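PDB 2YZY: outer membrane lipoprotein carrier protein LolA from Thermus thermophilus, which probably carries lipoproteins or other lipid-like cargo through the cell envelope. Local coordinates for residues Val44-Pro48 and Leu183-Leu188; Leu63-Phe67 and Asn77-Leu81. The contacts are given in a common frame with arbitrary orientation. Residues are numbered along the deposited sequence.

Contact 1 of 2, residues Val44-Pro48 and Leu183-Leu188; sequences VYALP and LTEAQL
Residues 44-47 are the end of strand 39-47, extended; at Leu47 psi falls to 79° and the chain turns off into Pro48. Across from them, Leu183 and Thr184 are still extended and lead into a single helical turn, 185-188. Its start is a capping box: Gln187 N donates to Thr184 OG1 (3.3 Å) and Thr184 N to Gln187 OE1 (2.9 Å). CA atoms pair Leu47 with Leu183 at 6.4 Å and Tyr45 with Leu188 at 7.6 Å. This short helix, following strand 169-180, lies against one face of the long curved, largely antiparallel sheet of the LolA-like fold, the face bearing Tyr45 and Leu47. Leu188 (mt) wedges between those two: CD2 sits 3.6 Å from Tyr45 CB, CD1 3.8 Å from Leu47 CB. Leu183 (mt) fills the hollow over Ala46, its CD1 3.4 Å from Ala46 O and its CD2 4.1 Å from Tyr45 CD1. In return Leu47 (tp) pushes into the helix start, CD1 3.5 Å from Leu183 O and CD2 3.9 Å from Thr184 C.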
ATOM      1  N   VAL A  44       2.763   7.045   0.317  1.00  7.27           N
ATOM      2  CA  VAL A  44       1.342   6.720   0.257  1.00  9.54           C
ATOM      3  C   VAL A  44       0.530   7.723   1.076  1.00  8.48           C
ATOM      4  O   VAL A  44       0.956   8.141   2.148  1.00  8.88           O
ATOM      5  CB  VAL A  44       1.105   5.292   0.786  1.00 10.54           C
ATOM      6  CG1 VAL A  44      -0.362   4.948   0.725  1.00 13.37           C
ATOM      7  CG2 VAL A  44       1.932   4.295  -0.029  1.00 11.95           C
ATOM      8  N   TYR A  45      -0.636   8.100   0.556  1.00  8.29           N
ATOM      9  CA  TYR A  45      -1.513   9.071   1.207  1.00  7.83           C
ATOM     10  C   TYR A  45      -2.934   8.552   1.248  1.00  7.86           C
ATOM     11  O   TYR A  45      -3.438   8.025   0.258  1.00  9.09           O
ATOM     12  CB  TYR A  45      -1.491  10.390   0.433  1.00  6.63           C
ATOM     13  CG  TYR A  45      -0.124  11.012   0.378  1.00  6.10           C
ATOM     14  CD1 TYR A  45       0.285  11.921   1.350  1.00  6.53           C
ATOM     15  CD2 TYR A  45       0.794  10.632  -0.605  1.00  6.43           C
ATOM     16  CE1 TYR A  45       1.574  12.436   1.353  1.00  7.58           C
ATOM     17  CE2 TYR A  45       2.085  11.136  -0.608  1.00  7.76           C
ATOM     18  CZ  TYR A  45       2.467  12.035   0.373  1.00  6.95           C
ATOM     19  OH  TYR A  45       3.755  12.517   0.382  1.00  8.28           O
ATOM     20  N   ALA A  46      -3.589   8.728   2.391  1.00  8.75           N
ATOM     21  CA  ALA A  46      -4.957   8.259   2.541  1.00  8.59           C
ATOM     22  C   ALA A  46      -5.863   9.276   3.214  1.00  8.65           C
ATOM     23  O   ALA A  46      -5.512   9.854   4.239  1.00  9.69           O
ATOM     24  CB  ALA A  46      -4.974   6.958   3.348  1.00  9.82           C
ATOM     25  N   LEU A  47      -7.029   9.490   2.611  1.00 10.71           N
ATOM     26  CA  LEU A  47      -8.048  10.383   3.151  1.00 11.27           C
ATOM     27  C   LEU A  47      -9.296   9.498   3.130  1.00 14.68           C
ATOM     28  O   LEU A  47     -10.132   9.594   2.231  1.00 13.61           O
ATOM     29  CB  LEU A  47      -8.222  11.612   2.250  1.00 13.21           C
ATOM     30  CG  LEU A  47      -9.160  12.724   2.741  1.00 15.23           C
ATOM     31  CD1 LEU A  47      -8.801  13.132   4.161  1.00 18.76           C
ATOM     32  CD2 LEU A  47      -9.064  13.914   1.802  1.00 15.08           C
ATOM     33  N   PRO A  48      -9.419   8.602   4.126  1.00 15.59           N
ATOM     34  CA  PRO A  48     -10.530   7.654   4.279  1.00 18.47           C
ATOM     35  C   PRO A  48     -11.941   8.205   4.129  1.00 19.19           C
ATOM     36  O   PRO A  48     -12.757   7.631   3.410  1.00 20.51           O
ATOM     37  CB  PRO A  48     -10.292   7.069   5.669  1.00 17.81           C
ATOM     38  CG  PRO A  48      -8.804   7.092   5.784  1.00 17.54           C
ATOM     39  CD  PRO A  48      -8.469   8.464   5.245  1.00 16.16           C
ATOM     40  N   LEU A 183      -5.184  15.851   5.273  1.00 10.76           N
ATOM     41  CA  LEU A 183      -5.010  15.940   3.831  1.00 10.39           C
ATOM     42  C   LEU A 183      -6.295  16.436   3.206  1.00 10.84           C
ATOM     43  O   LEU A 183      -7.374  16.297   3.794  1.00 13.90           O
ATOM     44  CB  LEU A 183      -4.656  14.562   3.264  1.00 10.48           C
ATOM     45  CG  LEU A 183      -3.374  13.926   3.799  1.00 10.25           C
ATOM     46  CD1 LEU A 183      -3.359  12.434   3.472  1.00 11.83           C
ATOM     47  CD2 LEU A 183      -2.158  14.627   3.197  1.00 10.69           C
ATOM     48  N   THR A 184      -6.184  17.003   2.012  1.00  9.34           N
ATOM     49  CA  THR A 184      -7.349  17.522   1.311  1.00 10.39           C
ATOM     50  C   THR A 184      -7.446  16.964  -0.101  1.00 10.14           C
ATOM     51  O   THR A 184      -6.476  16.432  -0.645  1.00  9.27           O
ATOM     52  CB  THR A 184      -7.296  19.050   1.200  1.00 10.66           C
ATOM     53  OG1 THR A 184      -6.194  19.427   0.360  1.00 10.24           O
ATOM     54  CG2 THR A 184      -7.130  19.683   2.577  1.00 12.69           C
ATOM     55  N   GLU A 185      -8.623  17.097  -0.701  1.00 12.06           N
ATOM     56  CA  GLU A 185      -8.815  16.617  -2.058  1.00 13.31           C
ATOM     57  C   GLU A 185      -7.942  17.416  -3.024  1.00 12.37           C
ATOM     58  O   GLU A 185      -7.440  16.874  -4.005  1.00 11.57           O
ATOM     59  CB  GLU A 185     -10.292  16.722  -2.466  1.00 18.47           C
ATOM     60  CG  GLU A 185     -10.878  18.122  -2.423  1.00 26.73           C
ATOM     61  CD  GLU A 185     -12.286  18.170  -2.993  1.00 30.29           C
ATOM     62  OE1 GLU A 185     -13.142  17.391  -2.524  1.00 33.73           O
ATOM     63  OE2 GLU A 185     -12.537  18.986  -3.907  1.00 33.52           O
ATOM     64  N   ALA A 186      -7.748  18.703  -2.742  1.00 11.70           N
ATOM     65  CA  ALA A 186      -6.922  19.540  -3.606  1.00 11.31           C
ATOM     66  C   ALA A 186      -5.511  18.971  -3.677  1.00 10.41           C
ATOM     67  O   ALA A 186      -4.861  19.012  -4.723  1.00 10.83           O
ATOM     68  CB  ALA A 186      -6.885  20.975  -3.082  1.00 12.05           C
ATOM     69  N   GLN A 187      -5.034  18.443  -2.556  1.00  9.74           N
ATOM     70  CA  GLN A 187      -3.699  17.861  -2.529  1.00  8.55           C
ATOM     71  C   GLN A 187      -3.660  16.514  -3.242  1.00  8.60           C
ATOM     72  O   GLN A 187      -2.868  16.312  -4.161  1.00 10.25           O
ATOM     73  CB  GLN A 187      -3.221  17.656  -1.086  1.00  8.82           C
ATOM     74  CG  GLN A 187      -2.974  18.928  -0.302  1.00  9.12           C
ATOM     75  CD  GLN A 187      -2.702  18.650   1.165  1.00 10.41           C
ATOM     76  OE1 GLN A 187      -3.404  17.856   1.798  1.00 10.13           O
ATOM     77  NE2 GLN A 187      -1.692  19.309   1.717  1.00  9.58           N
ATOM     78  N   LEU A 188      -4.525  15.594  -2.828  1.00  9.28           N
ATOM     79  CA  LEU A 188      -4.516  14.252  -3.403  1.00  9.12           C
ATOM     80  C   LEU A 188      -5.002  14.100  -4.839  1.00  9.29           C
ATOM     81  O   LEU A 188      -4.656  13.121  -5.509  1.00 10.45           O
ATOM     82  CB  LEU A 188      -5.276  13.296  -2.479  1.00  9.71           C
ATOM     83  CG  LEU A 188      -4.772  13.287  -1.030  1.00 11.55           C
ATOM     84  CD1 LEU A 188      -5.431  12.135  -0.285  1.00 14.27           C
ATOM     85  CD2 LEU A 188      -3.256  13.145  -0.985  1.00 12.23           C
TER

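Contact 2 of 2, residues Leu63-Phe67 and Asn77-Leu81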
ATOM      1  N   LEU A  63       9.617   3.954 -12.704  1.00  7.90           N
ATOM      2  CA  LEU A  63       8.409   4.472 -12.060  1.00  7.51           C
ATOM      3  C   LEU A  63       8.601   5.837 -11.409  1.00  6.86           C
ATOM      4  O   LEU A  63       7.630   6.483 -11.020  1.00  8.18           O
ATOM      5  CB  LEU A  63       7.902   3.493 -10.990  1.00  8.30           C
ATOM      6  CG  LEU A  63       7.596   2.052 -11.406  1.00  9.25           C
ATOM      7  CD1 LEU A  63       6.986   1.311 -10.221  1.00 10.82           C
ATOM      8  CD2 LEU A  63       6.640   2.040 -12.579  1.00 10.10           C
ATOM      9  N   GLU A  64       9.850   6.275 -11.290  1.00  7.60           N
ATOM     10  CA  GLU A  64      10.163   7.554 -10.661  1.00  7.33           C
ATOM     11  C   GLU A  64       9.296   8.695 -11.202  1.00  7.30           C
ATOM     12  O   GLU A  64       9.314   8.978 -12.399  1.00  7.67           O
ATOM     13  CB  GLU A  64      11.643   7.874 -10.873  1.00  6.71           C
ATOM     14  CG  GLU A  64      12.142   9.114 -10.135  1.00  8.84           C
ATOM     15  CD  GLU A  64      13.576   9.452 -10.493  1.00 10.76           C
ATOM     16  OE1 GLU A  64      14.449   8.568 -10.366  1.00 12.34           O
ATOM     17  OE2 GLU A  64      13.831  10.603 -10.911  1.00 13.97           O
ATOM     18  N   GLY A  65       8.534   9.343 -10.318  1.00  7.60           N
ATOM     19  CA  GLY A  65       7.682  10.445 -10.745  1.00  7.85           C
ATOM     20  C   GLY A  65       6.238  10.070 -11.020  1.00  7.68           C
ATOM     21  O   GLY A  65       5.367  10.940 -11.073  1.00  8.57           O
ATOM     22  N   ASN A  66       5.982   8.780 -11.210  1.00  7.11           N
ATOM     23  CA  ASN A  66       4.626   8.296 -11.462  1.00  6.37           C
ATOM     24  C   ASN A  66       3.805   8.401 -10.190  1.00  6.63           C
ATOM     25  O   ASN A  66       4.346   8.482  -9.090  1.00  7.88           O
ATOM     26  CB  ASN A  66       4.626   6.813 -11.850  1.00  7.13           C
ATOM     27  CG  ASN A  66       5.228   6.551 -13.208  1.00  5.94           C
ATOM     28  OD1 ASN A  66       5.844   7.429 -13.812  1.00  8.21           O
ATOM     29  ND2 ASN A  66       5.069   5.318 -13.693  1.00  9.91           N
ATOM     30  N   PHE A  67       2.488   8.410 -10.344  1.00  7.49           N
ATOM     31  CA  PHE A  67       1.624   8.403  -9.180  1.00  8.01           C
ATOM     32  C   PHE A  67       0.286   7.809  -9.569  1.00  7.92           C
ATOM     33  O   PHE A  67      -0.081   7.773 -10.751  1.00  8.54           O
ATOM     34  CB  PHE A  67       1.474   9.809  -8.551  1.00  7.84           C
ATOM     35  CG  PHE A  67       0.723  10.804  -9.394  1.00  8.66           C
ATOM     36  CD1 PHE A  67      -0.673  10.807  -9.428  1.00  7.75           C
ATOM     37  CD2 PHE A  67       1.413  11.774 -10.112  1.00  9.17           C
ATOM     38  CE1 PHE A  67      -1.365  11.768 -10.165  1.00  8.12           C
ATOM     39  CE2 PHE A  67       0.729  12.741 -10.856  1.00  8.95           C
ATOM     40  CZ  PHE A  67      -0.665  12.735 -10.880  1.00  7.80           C
ATOM     41  N   ASN A  77      -3.705   6.843 -13.282  1.00 10.13           N
ATOM     42  CA  ASN A  77      -2.325   6.398 -13.244  1.00 10.12           C
ATOM     43  C   ASN A  77      -1.512   7.349 -14.100  1.00  9.65           C
ATOM     44  O   ASN A  77      -1.651   7.372 -15.321  1.00 10.29           O
ATOM     45  CB  ASN A  77      -2.191   4.965 -13.764  1.00 11.43           C
ATOM     46  CG  ASN A  77      -2.479   3.937 -12.694  1.00 15.84           C
ATOM     47  OD1 ASN A  77      -1.693   3.763 -11.761  1.00 17.29           O
ATOM     48  ND2 ASN A  77      -3.612   3.257 -12.811  1.00 20.35           N
ATOM     49  N   TYR A  78      -0.688   8.162 -13.449  1.00  7.34           N
ATOM     50  CA  TYR A  78       0.147   9.104 -14.171  1.00  8.12           C
ATOM     51  C   TYR A  78       1.509   8.478 -14.438  1.00  7.74           C
ATOM     52  O   TYR A  78       2.174   7.982 -13.521  1.00  8.67           O
ATOM     53  CB  TYR A  78       0.322  10.406 -13.382  1.00  8.26           C
ATOM     54  CG  TYR A  78       1.157  11.422 -14.131  1.00  8.75           C
ATOM     55  CD1 TYR A  78       0.688  11.993 -15.317  1.00  8.72           C
ATOM     56  CD2 TYR A  78       2.441  11.768 -13.698  1.00  9.27           C
ATOM     57  CE1 TYR A  78       1.472  12.873 -16.057  1.00  8.14           C
ATOM     58  CE2 TYR A  78       3.235  12.652 -14.433  1.00  8.35           C
ATOM     59  CZ  TYR A  78       2.744  13.199 -15.613  1.00  9.54           C
ATOM     60  OH  TYR A  78       3.522  14.057 -16.361  1.00 10.35           O
ATOM     61  N   LEU A  79       1.901   8.489 -15.707  1.00  6.95           N
ATOM     62  CA  LEU A  79       3.182   7.935 -16.133  1.00  8.01           C
ATOM     63  C   LEU A  79       4.048   9.146 -16.463  1.00  8.34           C
ATOM     64  O   LEU A  79       3.860   9.803 -17.485  1.00  8.78           O
ATOM     65  CB  LEU A  79       2.975   7.047 -17.362  1.00  9.88           C
ATOM     66  CG  LEU A  79       1.885   5.985 -17.180  1.00 11.25           C
ATOM     67  CD1 LEU A  79       1.714   5.196 -18.477  1.00 11.80           C
ATOM     68  CD2 LEU A  79       2.251   5.058 -16.018  1.00 12.65           C
ATOM     69  N   TYR A  80       5.002   9.425 -15.585  1.00  6.93           N
ATOM     70  CA  TYR A  80       5.863  10.590 -15.717  1.00  8.21           C
ATOM     71  C   TYR A  80       6.646  10.736 -17.019  1.00  7.12           C
ATOM     72  O   TYR A  80       6.565  11.771 -17.676  1.00  7.82           O
ATOM     73  CB  TYR A  80       6.837  10.633 -14.537  1.00  7.13           C
ATOM     74  CG  TYR A  80       7.639  11.914 -14.459  1.00  8.67           C
ATOM     75  CD1 TYR A  80       7.155  13.030 -13.771  1.00  8.23           C
ATOM     76  CD2 TYR A  80       8.875  12.015 -15.089  1.00  8.73           C
ATOM     77  CE1 TYR A  80       7.888  14.212 -13.714  1.00  9.68           C
ATOM     78  CE2 TYR A  80       9.612  13.190 -15.039  1.00 10.36           C
ATOM     79  CZ  TYR A  80       9.116  14.284 -14.351  1.00  8.40           C
ATOM     80  OH  TYR A  80       9.855  15.444 -14.312  1.00 11.56           O
ATOM     81  N   LEU A  81       7.393   9.705 -17.396  1.00  8.24           N
ATOM     82  CA  LEU A  81       8.213   9.787 -18.601  1.00  7.24           C
ATOM     83  C   LEU A  81       7.437   9.933 -19.904  1.00  9.03           C
ATOM     84  O   LEU A  81       7.958  10.487 -20.868  1.00  9.54           O
ATOM     85  CB  LEU A  81       9.165   8.590 -18.669  1.00  7.50           C
ATOM     86  CG  LEU A  81      10.267   8.637 -17.607  1.00  6.90           C
ATOM     87  CD1 LEU A  81      10.993   7.302 -17.555  1.00  8.21           C
ATOM     88  CD2 LEU A  81      11.236   9.774 -17.916  1.00  7.67           C
TER
HETATM   89  O   HOH W   1       7.756   7.319 -15.823  1.00 10.13           O
HETATM   90  O   HOH W   2       1.186   5.217 -12.114  1.00 17.71           O
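Phe67 lays one face of its ring over the CB of Tyr78, a CH-pi contact with that carbon 3.5 Å from the Phe67 ring centroid. The two rings themselves are slid well apart, centroids 5.1 Å apart and planes at 28°, so they meet mainly at a corner, Phe67 CE2 to Tyr78 CD2 at 3.5 Å. Both side chains are on the same face of the sheet, where Pro192 touches them too, and Arg54 makes a cation-pi contact with Phe67. Beneath the rings the backbones form an antiparallel hydrogen-bonded pair: Tyr78 N donates to Phe67 O (2.8 Å) and Phe67 N to Tyr78 O (3.2 Å). One step further, the side chain of Asn66 carries on the bonding, its OD1 accepting from Tyr80 N at 2.8 Å; water 1 joins the same OD1 (2.8 Å) to Leu81 N (2.9 Å). Before that, a type II turn from Leu63 to Asn66, closed by Asn66 N to Leu63 O at 2.8 Å, brings the chain in. Gly65 has a positive phi of 97°, and a CB there would run into the Tyr80 ring, whose own CB packs 3.6 Å from Gly65 C. What results is the open end of an antiparallel beta hairpin, strands 67-70 and 75-79, entered through a glycine-containing beta turn within the LolA-like sheet.

In the fold
Both contacts belong to the same large sheet, and both are only partly buried; their centres are 18 Å apart and their nearest atoms about 6 Å, without touching. Contact 1 is long-range, joining strand 39-47 to the 183-188 segment, 135 residues further along the chain at the closest ends, whereas contact 2 is local, joining neighbours in one hairpin and nested inside the loop that contact 1 closes. The chemistry follows: contact 1 is a helix-on-sheet joint made by leucines and a tyrosine, contact 2 an antiparallel strand pairing held by backbone, asparagine and water, with aromatics on one face. Arg54 connects them, bonding to Leu188 O and lying against Phe67.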